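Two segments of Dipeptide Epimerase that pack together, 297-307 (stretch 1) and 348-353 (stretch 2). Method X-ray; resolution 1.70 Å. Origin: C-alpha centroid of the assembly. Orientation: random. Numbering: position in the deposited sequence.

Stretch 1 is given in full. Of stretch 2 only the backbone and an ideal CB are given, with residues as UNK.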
# COMPACT_ATOMS: atom_id res chain seq x y z
N THR B 297 2.38 -27.62 36.13
CA THR B 297 1.48 -28.19 37.11
C THR B 297 0.69 -27.17 37.92
O THR B 297 0.33 -26.11 37.41
CB THR B 297 2.29 -29.12 38.05
OG1 THR B 297 3.33 -28.37 38.70
CG2 THR B 297 2.96 -30.23 37.24
N THR B 298 0.44 -27.50 39.18
CA THR B 298 -0.36 -26.65 40.05
C THR B 298 -0.03 -25.16 40.08
O THR B 298 -0.93 -24.32 39.92
CB THR B 298 -0.32 -27.19 41.49
OG1 THR B 298 -0.68 -28.58 41.48
CG2 THR B 298 -1.30 -26.42 42.37
N ILE B 299 1.23 -24.81 40.27
CA ILE B 299 1.60 -23.40 40.33
C ILE B 299 1.31 -22.66 39.02
O ILE B 299 0.68 -21.60 39.02
CB ILE B 299 3.08 -23.24 40.70
CG1 ILE B 299 3.34 -23.86 42.07
CG2 ILE B 299 3.45 -21.76 40.70
CD1 ILE B 299 4.81 -23.97 42.44
N GLY B 300 1.78 -23.21 37.91
CA GLY B 300 1.54 -22.58 36.63
C GLY B 300 0.06 -22.42 36.33
O GLY B 300 -0.39 -21.37 35.85
N ILE B 301 -0.71 -23.47 36.61
CA ILE B 301 -2.14 -23.43 36.35
C ILE B 301 -2.84 -22.40 37.22
O ILE B 301 -3.70 -21.66 36.74
CB ILE B 301 -2.79 -24.81 36.61
CG1 ILE B 301 -2.36 -25.80 35.52
CG2 ILE B 301 -4.30 -24.67 36.67
CD1 ILE B 301 -2.85 -25.43 34.11
N THR B 302 -2.46 -22.34 38.49
CA THR B 302 -3.09 -21.40 39.41
C THR B 302 -2.82 -19.95 39.01
O THR B 302 -3.73 -19.12 39.02
CB THR B 302 -2.61 -21.67 40.85
OG1 THR B 302 -2.92 -23.02 41.19
CG2 THR B 302 -3.30 -20.73 41.84
N ALA B 303 -1.58 -19.66 38.63
CA ALA B 303 -1.23 -18.31 38.21
C ALA B 303 -2.09 -17.93 37.01
O ALA B 303 -2.69 -16.86 36.97
CB ALA B 303 0.26 -18.23 37.86
N ALA B 304 -2.16 -18.82 36.03
CA ALA B 304 -2.95 -18.56 34.83
C ALA B 304 -4.43 -18.37 35.15
O ALA B 304 -5.09 -17.52 34.54
CB ALA B 304 -2.76 -19.70 33.83
N ALA B 305 -4.96 -19.14 36.09
CA ALA B 305 -6.36 -19.04 36.46
C ALA B 305 -6.68 -17.69 37.11
O ALA B 305 -7.72 -17.10 36.83
CB ALA B 305 -6.74 -20.19 37.40
N HIS B 306 -5.80 -17.21 37.97
CA HIS B 306 -6.01 -15.91 38.60
C HIS B 306 -6.03 -14.82 37.53
O HIS B 306 -6.85 -13.91 37.57
CB HIS B 306 -4.91 -15.63 39.63
CG HIS B 306 -5.15 -16.27 40.96
ND1 HIS B 306 -5.76 -15.60 42.01
CD2 HIS B 306 -4.93 -17.53 41.40
CE1 HIS B 306 -5.90 -16.43 43.03
NE2 HIS B 306 -5.41 -17.61 42.69
N LEU B 307 -5.11 -14.92 36.58
CA LEU B 307 -5.04 -13.94 35.49
C LEU B 307 -6.31 -14.00 34.63
O LEU B 307 -6.89 -12.96 34.30
CB LEU B 307 -3.83 -14.21 34.61
CG LEU B 307 -3.72 -13.29 33.38
CD1 LEU B 307 -3.64 -11.83 33.83
CD2 LEU B 307 -2.50 -13.67 32.57
N UNK B 348 -4.46 -15.35 50.21
CA UNK B 348 -3.60 -14.36 49.58
C UNK B 348 -2.70 -14.95 48.50
O UNK B 348 -2.27 -16.11 48.59
CB UNK B 348 -2.74 -13.67 50.64
N UNK B 349 -2.42 -14.15 47.48
CA UNK B 349 -1.57 -14.60 46.39
C UNK B 349 -2.17 -15.79 45.65
O UNK B 349 -3.35 -15.78 45.29
CB UNK B 349 -0.18 -14.96 46.92
N UNK B 350 -1.36 -16.82 45.43
CA UNK B 350 -1.80 -18.02 44.73
C UNK B 350 -2.50 -19.01 45.66
O UNK B 350 -3.11 -19.97 45.19
CB UNK B 350 -0.60 -18.70 44.06
N UNK B 351 -2.42 -18.77 46.96
CA UNK B 351 -3.04 -19.67 47.93
C UNK B 351 -2.32 -21.01 47.97
O UNK B 351 -2.89 -22.03 48.34
CB UNK B 351 -4.52 -19.88 47.60
N UNK B 352 -1.04 -20.99 47.60
CA UNK B 352 -0.23 -22.19 47.56
C UNK B 352 0.82 -22.25 48.67
O UNK B 352 1.34 -21.21 49.11
CB UNK B 352 0.46 -22.29 46.20
N UNK B 353 1.12 -23.46 49.13
CA UNK B 353 2.12 -23.68 50.18
C UNK B 353 2.80 -25.03 49.92
O UNK B 353 2.41 -25.76 49.01
CB UNK B 353 1.48 -23.64 51.57

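Stretch 1 enters its helix at Thr298 and runs helical to Leu307. The side of the helix turned to stretch 2 carries Thr298, Ile299, Thr302, Ala303 and His306. Most of what it offers is methyl and methylene surface. The hydroxyl of Thr302 is already engaged, since Thr302 OG1 donates to Thr298 O at 2.7 Å. The chain of stretch 2 passes over this side with position 350 nearest Thr302 (CA to CA 6.4 Å) and position 352 nearest Ile299 (CA to CA 7.6 Å).

Position 348 points its CA-to-CB bond away from the helix. Its ideal CB has no atom of stretch 1 within 5.5 Å. The helix therefore sets no preference, and many side chains would suit. The residue is Ala348. Its carbonyl opens a type II' turn that ends at 351, where the backbone N of 351 donates to Ala348 O at 3.1 Å.

Position 349 has phi 62° and psi -132°. Such angles suit glycine, and they are those of the second residue of a type II' turn. The CB direction is away from the helix, so a side chain here would gain nothing from stretch 1. The residue is Gly349. It meets the helix through its carbonyl: Gly349 O lies 3.5 Å from His306 CE1, oblique to the ring.

Position 350 is the closest approach of the backbone to the helix. CA-to-CB points sideways, and the ideal CB of 350 is 4.0 Å from Thr302 CG2. Around it lie Ile299, Thr302 and Ala303, with His306 at the edge. The small side chain of Ala303 leaves room for a reaching group. A medium or long apolar side chain fits best; leucine, methionine or isoleucine are all reasonable. The residue is Leu350, with chi1 m and chi2 t. Its end comes nearer the helix than its CB direction suggests. Leu350 CD2 lies 3.7 Å from Ala303 CA and 4.1 Å from Ala303 CB. Leu350 CD1 lies 4.2 Å from Ile299 CG2. Leu350 O sits 3.4 Å from Thr302 CG2, and a water joins it to the histidine: the water O donates to Leu350 O at 2.8 Å and is 2.8 Å from His306 NE2.

Position 351 has phi 69° and psi 26°, which again favours glycine. The ideal CB of 351 would point sideways and lie 5.5 Å from His306 NE2, at the margin of contact. The residue is Gly351, which closes the turn.

Position 352 has extended angles and points its CB toward the helix. The ideal CB of 352 is still 5.3 Å from Ile299 CG1, so a side chain must extend to touch. Thr298 and Ile299 offer carbon; Thr302 turns its engaged OG1 this way. Isoleucine, leucine or methionine would suit. The residue is Ile352, chi1 m and chi2 t. Ile352 CD1 reaches 3.8 Å from Ile299 CA, 4.0 Å from Ile299 CG1 and 4.2 Å from Thr298 CG2.

Position 353 is out of reach of the helix. Many side chains would serve. The residue is Ser353.

Stretch 2, residues 348-353: AGLGIS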
# COMPACT_ATOMS: atom_id res chain seq x y z
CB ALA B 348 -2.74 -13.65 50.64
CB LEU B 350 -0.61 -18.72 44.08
CG LEU B 350 0.19 -17.93 43.04
CD1 LEU B 350 1.43 -18.71 42.67
CD2 LEU B 350 -0.68 -17.67 41.81
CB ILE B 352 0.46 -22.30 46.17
CG1 ILE B 352 -0.60 -22.60 45.10
CG2 ILE B 352 1.55 -23.37 46.18
CD1 ILE B 352 -0.06 -22.61 43.68
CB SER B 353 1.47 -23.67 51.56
OG SER B 353 0.47 -24.67 51.67
O HOH W 1 -5.85 -19.73 44.50
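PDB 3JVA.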